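PDB 1KS8: endo-b-1,4-glucanase from Nasutitermes takasagoensis, which probably hydrolyses internal beta-1,4-glucosidic linkages in cellulose and related beta-glucans, as a family 9 glycoside hydrolase. Local coordinates for residues N204-A209 with L251-K256. Sequence-based numbering, arbitrary orientation.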
ATOM      1  N   ASN A 204      11.932  14.160  -0.972  1.00  9.55           N
ATOM      2  CA  ASN A 204      11.381  14.752   0.239  1.00 10.40           C
ATOM      3  C   ASN A 204       9.979  14.281   0.592  1.00 10.95           C
ATOM      4  O   ASN A 204       9.330  14.850   1.471  1.00 11.94           O
ATOM      5  CB  ASN A 204      11.410  16.273   0.118  1.00 11.55           C
ATOM      6  CG  ASN A 204      12.814  16.801  -0.055  1.00 11.22           C
ATOM      7  OD1 ASN A 204      13.658  16.640   0.829  1.00 13.36           O
ATOM      8  ND2 ASN A 204      13.081  17.421  -1.199  1.00 10.77           N
ATOM      9  N   PHE A 205       9.520  13.231  -0.082  1.00  9.55           N
ATOM     10  CA  PHE A 205       8.189  12.687   0.165  1.00  9.88           C
ATOM     11  C   PHE A 205       8.237  11.179   0.397  1.00 10.35           C
ATOM     12  O   PHE A 205       7.647  10.671   1.351  1.00 11.40           O
ATOM     13  CB  PHE A 205       7.272  13.026  -1.015  1.00  9.72           C
ATOM     14  CG  PHE A 205       7.111  14.503  -1.240  1.00  9.21           C
ATOM     15  CD1 PHE A 205       6.360  15.280  -0.358  1.00 10.11           C
ATOM     16  CD2 PHE A 205       7.748  15.127  -2.308  1.00  9.28           C
ATOM     17  CE1 PHE A 205       6.251  16.657  -0.538  1.00  9.95           C
ATOM     18  CE2 PHE A 205       7.645  16.504  -2.497  1.00  9.21           C
ATOM     19  CZ  PHE A 205       6.896  17.271  -1.609  1.00  9.62           C
ATOM     20  N   TYR A 206       8.943  10.472  -0.483  1.00  9.82           N
ATOM     21  CA  TYR A 206       9.099   9.023  -0.386  1.00 10.21           C
ATOM     22  C   TYR A 206      10.527   8.660  -0.773  1.00 10.03           C
ATOM     23  O   TYR A 206      10.771   7.967  -1.757  1.00  9.99           O
ATOM     24  CB  TYR A 206       8.090   8.321  -1.301  1.00  9.04           C
ATOM     25  CG  TYR A 206       6.688   8.342  -0.737  1.00  7.94           C
ATOM     26  CD1 TYR A 206       6.319   7.470   0.286  1.00  7.75           C
ATOM     27  CD2 TYR A 206       5.747   9.265  -1.187  1.00  6.77           C
ATOM     28  CE1 TYR A 206       5.044   7.515   0.850  1.00  8.17           C
ATOM     29  CE2 TYR A 206       4.473   9.322  -0.631  1.00  6.65           C
ATOM     30  CZ  TYR A 206       4.127   8.443   0.387  1.00  7.62           C
ATOM     31  OH  TYR A 206       2.862   8.488   0.928  1.00  8.99           O
ATOM     32  N   ALA A 207      11.472   9.140   0.024  1.00 10.91           N
ATOM     33  CA  ALA A 207      12.885   8.907  -0.229  1.00 11.37           C
ATOM     34  C   ALA A 207      13.311   7.448  -0.185  1.00 11.74           C
ATOM     35  O   ALA A 207      12.808   6.657   0.614  1.00 12.09           O
ATOM     36  CB  ALA A 207      13.723   9.713   0.760  1.00 12.72           C
ATOM     37  N   SER A 208      14.251   7.106  -1.060  1.00 12.83           N
ATOM     38  CA  SER A 208      14.803   5.759  -1.120  1.00 14.58           C
ATOM     39  C   SER A 208      15.597   5.511   0.157  1.00 15.08           C
ATOM     40  O   SER A 208      16.230   6.422   0.686  1.00 16.98           O
ATOM     41  CB  SER A 208      15.763   5.619  -2.306  1.00 14.33           C
ATOM     42  OG  SER A 208      15.109   5.755  -3.554  1.00 15.65           O
ATOM     43  N   ALA A 209      15.550   4.280   0.650  1.00 16.50           N
ATOM     44  CA  ALA A 209      16.301   3.897   1.837  1.00 17.71           C
ATOM     45  C   ALA A 209      17.476   3.086   1.295  1.00 17.95           C
ATOM     46  O   ALA A 209      18.506   3.643   0.916  1.00 20.60           O
ATOM     47  CB  ALA A 209      15.439   3.041   2.756  1.00 18.30           C
ATOM     48  N   LEU A 251       7.760  -4.448   7.836  1.00 14.18           N
ATOM     49  CA  LEU A 251       7.108  -4.400   6.536  1.00 13.87           C
ATOM     50  C   LEU A 251       6.608  -2.973   6.365  1.00 14.21           C
ATOM     51  O   LEU A 251       5.759  -2.515   7.127  1.00 14.23           O
ATOM     52  CB  LEU A 251       5.925  -5.369   6.488  1.00 14.98           C
ATOM     53  CG  LEU A 251       5.048  -5.288   5.234  1.00 16.06           C
ATOM     54  CD1 LEU A 251       5.865  -5.664   4.009  1.00 17.02           C
ATOM     55  CD2 LEU A 251       3.853  -6.217   5.387  1.00 16.25           C
ATOM     56  N   ASN A 252       7.153  -2.272   5.378  1.00 14.43           N
ATOM     57  CA  ASN A 252       6.767  -0.893   5.104  1.00 16.07           C
ATOM     58  C   ASN A 252       7.064  -0.612   3.638  1.00 15.84           C
ATOM     59  O   ASN A 252       7.734  -1.404   2.977  1.00 15.06           O
ATOM     60  CB  ASN A 252       7.574   0.067   5.986  1.00 21.17           C
ATOM     61  CG  ASN A 252       6.973   1.462   6.036  1.00 25.21           C
ATOM     62  OD1 ASN A 252       7.612   2.411   6.493  1.00 27.90           O
ATOM     63  ND2 ASN A 252       5.737   1.591   5.576  1.00 27.67           N
ATOM     64  N   TRP A 253       6.573   0.513   3.129  1.00 15.20           N
ATOM     65  CA  TRP A 253       6.802   0.862   1.734  1.00 16.41           C
ATOM     66  C   TRP A 253       8.283   1.003   1.389  1.00 18.18           C
ATOM     67  O   TRP A 253       8.680   0.731   0.260  1.00 18.49           O
ATOM     68  CB  TRP A 253       6.077   2.166   1.372  1.00 15.78           C
ATOM     69  CG  TRP A 253       6.544   3.359   2.150  1.00 14.98           C
ATOM     70  CD1 TRP A 253       6.052   3.802   3.344  1.00 15.71           C
ATOM     71  CD2 TRP A 253       7.636   4.227   1.819  1.00 16.25           C
ATOM     72  NE1 TRP A 253       6.772   4.890   3.779  1.00 17.69           N
ATOM     73  CE2 TRP A 253       7.749   5.171   2.863  1.00 15.56           C
ATOM     74  CE3 TRP A 253       8.532   4.296   0.743  1.00 15.75           C
ATOM     75  CZ2 TRP A 253       8.725   6.176   2.865  1.00 16.74           C
ATOM     76  CZ3 TRP A 253       9.505   5.298   0.745  1.00 16.33           C
ATOM     77  CH2 TRP A 253       9.589   6.223   1.801  1.00 15.15           C
ATOM     78  N   ASP A 254       9.100   1.417   2.357  1.00 19.89           N
ATOM     79  CA  ASP A 254      10.531   1.613   2.106  1.00 22.65           C
ATOM     80  C   ASP A 254      11.464   0.508   2.594  1.00 23.55           C
ATOM     81  O   ASP A 254      12.632   0.465   2.206  1.00 23.97           O
ATOM     82  CB  ASP A 254      10.996   2.948   2.700  1.00 25.23           C
ATOM     83  CG  ASP A 254      10.811   3.020   4.202  1.00 28.12           C
ATOM     84  OD1 ASP A 254      11.315   3.986   4.813  1.00 32.81           O
ATOM     85  OD2 ASP A 254      10.159   2.121   4.773  1.00 31.61           O
ATOM     86  N   SER A 255      10.963  -0.372   3.448  1.00 22.61           N
ATOM     87  CA  SER A 255      11.774  -1.467   3.967  1.00 24.28           C
ATOM     88  C   SER A 255      10.854  -2.625   4.300  1.00 24.63           C
ATOM     89  O   SER A 255       9.962  -2.496   5.138  1.00 26.46           O
ATOM     90  CB  SER A 255      12.531  -1.028   5.221  1.00 25.95           C
ATOM     91  OG  SER A 255      13.385  -2.061   5.684  1.00 28.60           O
ATOM     92  N   LYS A 256      11.074  -3.759   3.647  1.00 24.09           N
ATOM     93  CA  LYS A 256      10.231  -4.922   3.873  1.00 23.42           C
ATOM     94  C   LYS A 256      11.014  -6.209   4.083  1.00 21.07           C
ATOM     95  O   LYS A 256      10.671  -7.254   3.526  1.00 19.89           O
ATOM     96  CB  LYS A 256       9.268  -5.082   2.700  1.00 24.68           C
ATOM     97  CG  LYS A 256       9.951  -5.047   1.345  1.00 26.75           C
ATOM     98  CD  LYS A 256       8.935  -5.033   0.219  1.00 27.44           C
ATOM     99  CE  LYS A 256       8.027  -3.815   0.293  1.00 26.83           C
ATOM    100  NZ  LYS A 256       8.783  -2.539   0.166  1.00 29.92           N
TER
HETATM  101  O   HOH W   1      12.936   6.316   3.400  1.00 25.14           O
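The carbonyl oxygen of Ala207 joins the two loops in two ways: it accepts a hydrogen bond from a bridging water at 2.8 Å, and it lies at the rim of the Trp253 indole, near the ring plane, 3.5 Å from CH2. The same water donates to OD1 of Asp254 at 3.2 Å, so one solvent molecule ties the backbone of 204-209 to a carboxylate of 251-256. The rest of the interface is mainly aromatic. Tyr206 turns its ring edge onto the indole, a T-shaped pair with planes at 83° and the six-membered ring centroids 4.9 Å apart. Its CD1 stands over the middle of one face of Trp253, 3.7 Å from CE2, while CB lies farther along, near CZ3 and CH2. With CG of Trp253 between the backbone N and the carbonyl carbon (chi1 62°), the indole folds back over CB of Asp254, which sits toward the rim of the opposite face, and presents its other face to the tyrosine. Farther along, the methyl group of Ala209 points at Asp254 and rests 3.8 Å from its backbone O. Within 251-256, Lys256 NZ folds back to donate to Asn252 O at 3.2 Å, lying in the carbonyl plane, and also forms salt bridges with Glu154 and Glu214. Asp254 and Glu214 bind calcium in a structure of this protein, although no calcium is bound here, so the contact includes one residue of that site; Tyr206 also lies near Glu412, a predicted active-site residue, and its OH is hydrogen-bonded to Asp54. In the (alpha/alpha)6 barrel, the loop preceding helix 212-226 here meets the loop preceding helix 257-268, with Tyr206 and Trp253 both touching helices 62-78 and 415-430.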